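Local coordinates for single-stranded DNA-binding protein DdrB (Deinococcus radiodurans, PDB 4NOE), which binds single-stranded DNA and probably assists the accurate annealing of complementary strands in the response to DNA damage, at residues F60-I65 against E77-R82. Residues are numbered along the deposited sequence; the frame is centred on the assembly and turned at random.
Sequences FDWSLI and ELVIHR
Trp62, in the 3-10 segment 62-64, which overlaps the Asx turn that Asp61 begins, lies against Val79 of strand 77-81. The loop holding 60-65 runs between strands 50-52 and 68-71, and strand 77-81 pairs with 68-71 and 84-91 in the mixed beta-sheet of this DdrB-like protein. The apolar part of the contact is a buried CH-pi interaction: Val79 CG2 stands 3.8 Å from the centroid of the six-membered ring of Trp62, 16° off the ring normal, while Val79 CG1 touches the same indole at CE3. The opposite face of the indole is covered by Phe60 CD2, and Phe60 turns its own ring edge to Trp62 CG, which leaves the indole sandwiched between an aromatic edge and a branched aliphatic side chain. Tyr107, Leu132 and Phe135 also touch the indole, extending the hydrophobic core. Replacing the indole by the single methyl of an alanine is likely to open a gap between Phe60 and Val79 and leave both valine methyls without the flat surface they rest on.

Polar bonds within 60-65 hold the turn together. Asp61 OD1 accepts from Ser63 N at 3.1 Å, the bond that closes the Asx turn, and from Ser63 OG at 2.7 Å, both donors coming from the same face of the carboxylate. Asp61 OD2 forms a salt bridge with Arg33 of helix 28-37, so the carboxylate is gripped through both oxygens.

The His81 ring reaches across from the strand, CG anti to the backbone N (chi1 179°), and directs its edge at a main-chain carbonyl: Ile65 O lies near the imidazole plane, 3.1 Å from His81 CD2.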
loop_
_atom_site.group_PDB
_atom_site.type_symbol
_atom_site.label_atom_id
_atom_site.label_comp_id
_atom_site.label_asym_id
_atom_site.label_seq_id
_atom_site.Cartn_x
_atom_site.Cartn_y
_atom_site.Cartn_z
ATOM N N PHE E 60 23.808 -33.300 2.482
ATOM C CA PHE E 60 22.387 -33.234 2.778
ATOM C C PHE E 60 21.579 -34.039 1.762
ATOM O O PHE E 60 21.843 -33.991 0.561
ATOM C CB PHE E 60 21.927 -31.778 2.780
ATOM C CG PHE E 60 20.508 -31.601 3.189
ATOM C CD1 PHE E 60 20.142 -31.701 4.517
ATOM C CD2 PHE E 60 19.531 -31.334 2.240
ATOM C CE1 PHE E 60 18.820 -31.530 4.898
ATOM C CE2 PHE E 60 18.217 -31.177 2.611
ATOM C CZ PHE E 60 17.859 -31.275 3.946
ATOM N N ASP E 61 20.588 -34.782 2.239
ATOM C CA ASP E 61 19.729 -35.517 1.323
ATOM C C ASP E 61 18.576 -34.611 0.915
ATOM O O ASP E 61 17.593 -34.465 1.647
ATOM C CB ASP E 61 19.218 -36.801 1.973
ATOM C CG ASP E 61 18.520 -37.722 0.984
ATOM O OD1 ASP E 61 18.179 -37.272 -0.140
ATOM O OD2 ASP E 61 18.303 -38.903 1.337
ATOM N N TRP E 62 18.702 -34.006 -0.258
ATOM C CA TRP E 62 17.706 -33.050 -0.722
ATOM C C TRP E 62 16.362 -33.703 -1.011
ATOM O O TRP E 62 15.334 -33.019 -1.040
ATOM C CB TRP E 62 18.228 -32.270 -1.937
ATOM C CG TRP E 62 19.338 -31.293 -1.570
ATOM C CD1 TRP E 62 20.680 -31.504 -1.679
ATOM C CD2 TRP E 62 19.184 -29.981 -1.004
ATOM N NE1 TRP E 62 21.371 -30.402 -1.232
ATOM C CE2 TRP E 62 20.479 -29.452 -0.815
ATOM C CE3 TRP E 62 18.078 -29.197 -0.653
ATOM C CZ2 TRP E 62 20.703 -28.167 -0.290
ATOM C CZ3 TRP E 62 18.297 -27.919 -0.122
ATOM C CH2 TRP E 62 19.603 -27.418 0.050
ATOM N N SER E 63 16.351 -35.023 -1.206
ATOM C CA SER E 63 15.083 -35.717 -1.458
ATOM C C SER E 63 14.166 -35.658 -0.234
ATOM O O SER E 63 12.943 -35.825 -0.353
ATOM C CB SER E 63 15.313 -37.175 -1.893
ATOM O OG SER E 63 15.663 -37.992 -0.783
ATOM N N LEU E 64 14.744 -35.411 0.939
ATOM C CA LEU E 64 13.942 -35.234 2.152
ATOM C C LEU E 64 12.922 -34.114 1.973
ATOM O O LEU E 64 11.797 -34.222 2.470
ATOM C CB LEU E 64 14.825 -34.986 3.382
ATOM C CG LEU E 64 15.584 -36.219 3.888
ATOM C CD1 LEU E 64 16.680 -35.843 4.892
ATOM C CD2 LEU E 64 14.615 -37.224 4.512
ATOM N N ILE E 65 13.287 -33.060 1.237
ATOM C CA ILE E 65 12.325 -31.974 1.001
ATOM C C ILE E 65 11.856 -31.909 -0.445
ATOM O O ILE E 65 11.412 -30.847 -0.911
ATOM C CB ILE E 65 12.864 -30.591 1.423
ATOM C CG1 ILE E 65 14.063 -30.182 0.565
ATOM C CG2 ILE E 65 13.213 -30.581 2.913
ATOM C CD1 ILE E 65 14.568 -28.745 0.839
ATOM N N GLU E 77 26.374 -24.472 -8.823
ATOM C CA GLU E 77 25.767 -25.503 -7.993
ATOM C C GLU E 77 24.340 -25.071 -7.709
ATOM O O GLU E 77 24.120 -24.018 -7.092
ATOM C CB GLU E 77 26.549 -25.673 -6.692
ATOM N N LEU E 78 23.366 -25.844 -8.189
ATOM C CA LEU E 78 21.955 -25.471 -8.002
ATOM C C LEU E 78 21.140 -26.549 -7.306
ATOM O O LEU E 78 21.514 -27.719 -7.309
ATOM C CB LEU E 78 21.292 -25.163 -9.339
ATOM C CG LEU E 78 21.867 -24.019 -10.175
ATOM C CD1 LEU E 78 21.245 -24.045 -11.563
ATOM C CD2 LEU E 78 21.611 -22.675 -9.508
ATOM N N VAL E 79 20.014 -26.145 -6.722
ATOM C CA VAL E 79 19.050 -27.095 -6.211
ATOM C C VAL E 79 17.688 -26.798 -6.820
ATOM O O VAL E 79 17.255 -25.642 -6.868
ATOM C CB VAL E 79 18.968 -27.060 -4.669
ATOM C CG1 VAL E 79 17.699 -27.739 -4.186
ATOM C CG2 VAL E 79 20.201 -27.723 -4.053
ATOM N N ILE E 80 17.032 -27.847 -7.304
ATOM C CA ILE E 80 15.743 -27.725 -7.961
ATOM C C ILE E 80 14.673 -28.168 -6.984
ATOM O O ILE E 80 14.698 -29.298 -6.495
ATOM C CB ILE E 80 15.654 -28.634 -9.196
ATOM C CG1 ILE E 80 16.869 -28.441 -10.113
ATOM C CG2 ILE E 80 14.347 -28.386 -9.946
ATOM C CD1 ILE E 80 17.041 -27.016 -10.602
ATOM N N HIS E 81 13.723 -27.283 -6.712
ATOM C CA HIS E 81 12.643 -27.583 -5.787
ATOM C C HIS E 81 11.356 -26.971 -6.329
ATOM O O HIS E 81 11.302 -25.756 -6.568
ATOM C CB HIS E 81 12.985 -26.993 -4.414
ATOM C CG HIS E 81 11.936 -27.224 -3.362
ATOM N ND1 HIS E 81 10.960 -26.296 -3.063
ATOM C CD2 HIS E 81 11.735 -28.268 -2.523
ATOM C CE1 HIS E 81 10.203 -26.759 -2.082
ATOM N NE2 HIS E 81 10.651 -27.949 -1.731
ATOM N N ARG E 82 10.333 -27.808 -6.524
ATOM C CA ARG E 82 9.063 -27.390 -7.139
ATOM C C ARG E 82 9.227 -26.585 -8.423
ATOM O O ARG E 82 8.533 -25.584 -8.626
ATOM C CB ARG E 82 8.210 -26.581 -6.162
ATOM C CG ARG E 82 7.688 -27.368 -4.992
ATOM C CD ARG E 82 6.226 -27.702 -5.212
ATOM N NE ARG E 82 5.954 -29.044 -4.727
ATOM C CZ ARG E 82 5.212 -29.938 -5.359
ATOM N NH1 ARG E 82 4.621 -29.640 -6.516
ATOM N NH2 ARG E 82 5.051 -31.129 -4.817
#